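Local coordinates for protein iron-only hydrogenase system regulator (Thermotoga maritima, PDB 2NZC) that is of unknown function but probably acts as a regulator of the iron-only hydrogenase system, at residues R6-R17 / S73-K83. Residues are numbered along the deposited sequence; the frame is centred on the assembly and turned at random.
Sequences RFYILTIVVEDR and SGVRVKTVPLK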
loop_
_atom_site.group_PDB
_atom_site.type_symbol
_atom_site.label_atom_id
_atom_site.label_comp_id
_atom_site.label_asym_id
_atom_site.label_seq_id
_atom_site.Cartn_x
_atom_site.Cartn_y
_atom_site.Cartn_z
ATOM N N ARG D 6 16.624 11.472 -6.810
ATOM C CA ARG D 6 15.363 11.624 -7.524
ATOM C C ARG D 6 14.405 10.497 -7.138
ATOM O O ARG D 6 14.835 9.449 -6.693
ATOM C CB ARG D 6 15.631 11.551 -9.029
ATOM C CG ARG D 6 16.004 12.904 -9.635
ATOM C CD ARG D 6 16.928 12.837 -10.877
ATOM N NE ARG D 6 16.713 11.691 -11.777
ATOM C CZ ARG D 6 15.647 11.482 -12.559
ATOM N NH1 ARG D 6 14.611 12.319 -12.565
ATOM N NH2 ARG D 6 15.609 10.403 -13.334
ATOM N N PHE D 7 13.110 10.713 -7.332
ATOM C CA PHE D 7 12.133 9.683 -7.106
ATOM C C PHE D 7 11.966 8.778 -8.321
ATOM O O PHE D 7 11.920 9.237 -9.475
ATOM C CB PHE D 7 10.771 10.298 -6.749
ATOM C CG PHE D 7 10.727 10.928 -5.398
ATOM C CD1 PHE D 7 11.152 12.235 -5.221
ATOM C CD2 PHE D 7 10.219 10.227 -4.306
ATOM C CE1 PHE D 7 11.110 12.849 -3.961
ATOM C CE2 PHE D 7 10.174 10.837 -3.036
ATOM C CZ PHE D 7 10.634 12.149 -2.874
ATOM N N TYR D 8 11.826 7.497 -8.032
ATOM C CA TYR D 8 11.574 6.486 -9.040
ATOM C C TYR D 8 10.475 5.607 -8.555
ATOM O O TYR D 8 10.338 5.355 -7.329
ATOM C CB TYR D 8 12.827 5.634 -9.305
ATOM C CG TYR D 8 13.999 6.431 -9.851
ATOM C CD1 TYR D 8 14.194 6.586 -11.224
ATOM C CD2 TYR D 8 14.903 7.028 -8.988
ATOM C CE1 TYR D 8 15.271 7.346 -11.715
ATOM C CE2 TYR D 8 15.981 7.766 -9.448
ATOM C CZ TYR D 8 16.158 7.920 -10.813
ATOM O OH TYR D 8 17.221 8.652 -11.252
ATOM N N ILE D 9 9.696 5.119 -9.517
ATOM C CA ILE D 9 8.699 4.089 -9.271
ATOM C C ILE D 9 9.171 2.751 -9.896
ATOM O O ILE D 9 9.611 2.712 -11.067
ATOM C CB ILE D 9 7.364 4.520 -9.890
ATOM C CG1 ILE D 9 6.822 5.747 -9.159
ATOM C CG2 ILE D 9 6.367 3.387 -9.858
ATOM C CD1 ILE D 9 6.219 6.762 -10.096
ATOM N N LEU D 10 9.057 1.663 -9.135
ATOM C CA LEU D 10 9.375 0.333 -9.654
ATOM C C LEU D 10 8.187 -0.585 -9.487
ATOM O O LEU D 10 7.597 -0.671 -8.400
ATOM C CB LEU D 10 10.555 -0.259 -8.901
ATOM C CG LEU D 10 11.886 -0.043 -9.598
ATOM C CD1 LEU D 10 12.364 1.300 -9.158
ATOM C CD2 LEU D 10 12.857 -1.122 -9.163
ATOM N N THR D 11 7.821 -1.246 -10.569
ATOM C CA THR D 11 6.858 -2.331 -10.494
ATOM C C THR D 11 7.557 -3.627 -10.858
ATOM O O THR D 11 8.193 -3.746 -11.935
ATOM C CB THR D 11 5.718 -2.112 -11.442
ATOM O OG1 THR D 11 6.260 -2.052 -12.764
ATOM C CG2 THR D 11 5.061 -0.791 -11.149
ATOM N N ILE D 12 7.436 -4.593 -9.957
ATOM C CA ILE D 12 8.040 -5.898 -10.103
ATOM C C ILE D 12 6.908 -6.917 -10.157
ATOM O O ILE D 12 6.024 -6.917 -9.292
ATOM C CB ILE D 12 8.917 -6.219 -8.875
ATOM C CG1 ILE D 12 9.981 -5.122 -8.668
ATOM C CG2 ILE D 12 9.558 -7.588 -8.997
ATOM C CD1 ILE D 12 10.595 -5.141 -7.320
ATOM N N VAL D 13 6.935 -7.788 -11.153
ATOM C CA VAL D 13 6.024 -8.931 -11.202
ATOM C C VAL D 13 6.855 -10.215 -11.043
ATOM O O VAL D 13 7.722 -10.519 -11.872
ATOM C CB VAL D 13 5.198 -8.939 -12.512
ATOM C CG1 VAL D 13 4.337 -10.173 -12.604
ATOM C CG2 VAL D 13 4.323 -7.660 -12.588
ATOM N N VAL D 14 6.582 -10.953 -9.970
ATOM C CA VAL D 14 7.333 -12.163 -9.633
ATOM C C VAL D 14 6.482 -13.423 -9.752
ATOM O O VAL D 14 5.339 -13.435 -9.319
ATOM C CB VAL D 14 7.844 -12.119 -8.168
ATOM C CG1 VAL D 14 8.973 -13.152 -7.959
ATOM C CG2 VAL D 14 8.318 -10.759 -7.791
ATOM N N GLU D 15 7.044 -14.493 -10.317
ATOM C CA GLU D 15 6.417 -15.829 -10.225
ATOM C C GLU D 15 6.621 -16.337 -8.792
ATOM O O GLU D 15 7.750 -16.386 -8.306
ATOM C CB GLU D 15 6.986 -16.776 -11.277
ATOM C CG GLU D 15 7.081 -16.102 -12.645
ATOM C CD GLU D 15 7.371 -17.035 -13.800
ATOM O OE1 GLU D 15 8.062 -18.073 -13.629
ATOM O OE2 GLU D 15 6.902 -16.707 -14.912
ATOM N N ASP D 16 5.524 -16.678 -8.112
ATOM C CA ASP D 16 5.503 -16.770 -6.639
ATOM C C ASP D 16 6.041 -18.086 -6.100
ATOM O O ASP D 16 5.537 -18.605 -5.091
ATOM C CB ASP D 16 4.089 -16.503 -6.077
ATOM C CG ASP D 16 4.098 -15.653 -4.773
ATOM O OD1 ASP D 16 5.135 -14.993 -4.471
ATOM O OD2 ASP D 16 3.047 -15.625 -4.067
ATOM N N ARG D 17 7.054 -18.627 -6.778
ATOM C CA ARG D 17 7.784 -19.788 -6.281
ATOM C C ARG D 17 8.852 -19.366 -5.252
ATOM O O ARG D 17 9.115 -18.166 -5.063
ATOM C CB ARG D 17 8.381 -20.597 -7.438
ATOM C CG ARG D 17 9.465 -19.902 -8.222
ATOM C CD ARG D 17 9.897 -20.779 -9.352
ATOM N NE ARG D 17 10.958 -20.166 -10.140
ATOM C CZ ARG D 17 10.753 -19.438 -11.232
ATOM N NH1 ARG D 17 11.788 -18.924 -11.885
ATOM N NH2 ARG D 17 9.517 -19.223 -11.673
ATOM N N SER D 73 15.523 -14.994 -12.470
ATOM C CA SER D 73 14.572 -15.826 -13.212
ATOM C C SER D 73 13.147 -15.714 -12.691
ATOM O O SER D 73 12.896 -15.844 -11.489
ATOM C CB SER D 73 15.022 -17.298 -13.203
ATOM O OG SER D 73 14.168 -18.117 -13.988
ATOM N N GLY D 74 12.218 -15.452 -13.604
ATOM C CA GLY D 74 10.798 -15.313 -13.259
ATOM C C GLY D 74 10.421 -13.957 -12.698
ATOM O O GLY D 74 9.419 -13.833 -11.980
ATOM N N VAL D 75 11.217 -12.931 -13.006
ATOM C CA VAL D 75 10.946 -11.586 -12.507
ATOM C C VAL D 75 10.924 -10.613 -13.667
ATOM O O VAL D 75 11.863 -10.570 -14.461
ATOM C CB VAL D 75 12.012 -11.121 -11.457
ATOM C CG1 VAL D 75 11.845 -9.644 -11.125
ATOM C CG2 VAL D 75 11.924 -11.957 -10.185
ATOM N N ARG D 76 9.852 -9.839 -13.773
ATOM C CA ARG D 76 9.829 -8.724 -14.715
ATOM C C ARG D 76 9.763 -7.436 -13.961
ATOM O O ARG D 76 8.955 -7.302 -13.026
ATOM C CB ARG D 76 8.620 -8.779 -15.648
ATOM C CG ARG D 76 8.505 -10.020 -16.494
ATOM C CD ARG D 76 7.530 -9.773 -17.646
ATOM N NE ARG D 76 6.409 -8.918 -17.240
ATOM C CZ ARG D 76 5.225 -9.365 -16.822
ATOM N NH1 ARG D 76 4.284 -8.500 -16.475
ATOM N NH2 ARG D 76 4.979 -10.668 -16.750
ATOM N N VAL D 77 10.560 -6.467 -14.378
ATOM C CA VAL D 77 10.563 -5.196 -13.678
ATOM C C VAL D 77 10.450 -4.011 -14.627
ATOM O O VAL D 77 10.963 -4.038 -15.742
ATOM C CB VAL D 77 11.766 -5.078 -12.703
ATOM C CG1 VAL D 77 13.055 -5.256 -13.442
ATOM C CG2 VAL D 77 11.707 -3.741 -11.900
ATOM N N LYS D 78 9.739 -2.986 -14.188
ATOM C CA LYS D 78 9.605 -1.776 -14.959
ATOM C C LYS D 78 9.986 -0.635 -14.039
ATOM O O LYS D 78 9.422 -0.486 -12.944
ATOM C CB LYS D 78 8.167 -1.621 -15.451
ATOM C CG LYS D 78 7.910 -0.443 -16.380
ATOM C CD LYS D 78 8.314 -0.775 -17.834
ATOM C CE LYS D 78 7.335 -0.184 -18.843
ATOM N NZ LYS D 78 7.940 0.809 -19.784
ATOM N N THR D 79 10.953 0.158 -14.484
ATOM C CA THR D 79 11.455 1.255 -13.669
ATOM C C THR D 79 11.149 2.574 -14.347
ATOM O O THR D 79 11.461 2.742 -15.524
ATOM C CB THR D 79 12.974 1.124 -13.431
ATOM O OG1 THR D 79 13.250 -0.080 -12.700
ATOM C CG2 THR D 79 13.502 2.332 -12.655
ATOM N N VAL D 80 10.537 3.507 -13.613
ATOM C CA VAL D 80 10.291 4.860 -14.147
ATOM C C VAL D 80 10.551 6.027 -13.179
ATOM O O VAL D 80 10.126 5.966 -12.024
ATOM C CB VAL D 80 8.852 5.026 -14.697
ATOM C CG1 VAL D 80 8.592 4.046 -15.838
ATOM C CG2 VAL D 80 7.835 4.863 -13.617
ATOM N N PRO D 81 11.188 7.116 -13.666
ATOM C CA PRO D 81 11.382 8.276 -12.798
ATOM C C PRO D 81 10.069 9.016 -12.606
ATOM O O PRO D 81 9.225 9.030 -13.509
ATOM C CB PRO D 81 12.346 9.178 -13.584
ATOM C CG PRO D 81 12.621 8.513 -14.879
ATOM C CD PRO D 81 11.679 7.358 -15.039
ATOM N N LEU D 82 9.901 9.606 -11.424
ATOM C CA LEU D 82 8.800 10.507 -11.153
ATOM C C LEU D 82 8.887 11.705 -12.102
ATOM O O LEU D 82 7.859 12.191 -12.586
ATOM C CB LEU D 82 8.856 10.969 -9.694
ATOM C CG LEU D 82 7.667 11.771 -9.156
ATOM C CD1 LEU D 82 6.451 10.868 -9.006
ATOM C CD2 LEU D 82 7.996 12.475 -7.845
ATOM N N LYS D 83 10.126 12.144 -12.357
ATOM C CA LYS D 83 10.504 13.210 -13.318
ATOM C C LYS D 83 10.436 14.632 -12.758
ATOM O O LYS D 83 9.887 14.858 -11.679
ATOM C CB LYS D 83 9.738 13.114 -14.636
ATOM C CG LYS D 83 10.326 12.151 -15.644
ATOM C CD LYS D 83 9.868 12.524 -17.068
ATOM C CE LYS D 83 10.936 13.294 -17.852
ATOM N NZ LYS D 83 11.259 14.648 -17.309
HETATM O O HOH W 1 12.196 11.715 -10.950
HETATM O O HOH W 2 6.577 -4.893 -13.639
#
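The first and last strands of an ACT-type ferredoxin-like fold (βαββαβ) pair here: strand 75-81 runs antiparallel along central strand 6-15 as one outer strand of the four-stranded sheet. Ile9 with Val80, Thr11 with Lys78 and Val13 with Arg76 are the hydrogen-bonded pairs; the shortest bond, Ile9 N to Val80 O, is 2.7 Å and nearly straight. Toward the helices, Ile12, opposite Val77 in a non-hydrogen-bonded pair, also reaches diagonally to Val75: its CG2 meets Val75 CG1 at 3.7 Å, while its CG1, beside the backbone N (chi1 -56°), runs alongside Val77 CG2. Leu10 CG rests 3.4 Å from Thr79 OG1, a hydroxyl that hydrogen-bonds Ser66 of helix 59-69. Val14 CG1 touches Val75 CG2, and Val75 also packs on Val24 of helix 18-30. On the other face Ile9 CB lies 3.8 Å from Val80 CG2, Thr11 OG1 lies against Lys78 CB, and Val13 CB sits over one face of the Arg76 guanidinium, offset toward its rim; NH1 of that group hydrogen-bonds Leu82 O of the second subunit. Where the pairing ends, Glu15 N binds Gly74 O and Glu15 CG packs 3.3 Å from the same oxygen. Glu15 OE1 accepts Arg17 NH2 at 2.7 Å in a salt bridge, through its anti lone pair and in the guanidinium plane; Arg17 NH1 lies 3.3 Å from Ser73 OG, which sits at the guanidinium edge. A leucine in place of Glu15 would probably leave the Arg17 guanidinium without its anionic mate and freer to swing away from Ser73. At the opposite end Leu82 N reaches Phe7 O from above the carbonyl plane, and a water donates to the same Phe7 O at 2.9 Å.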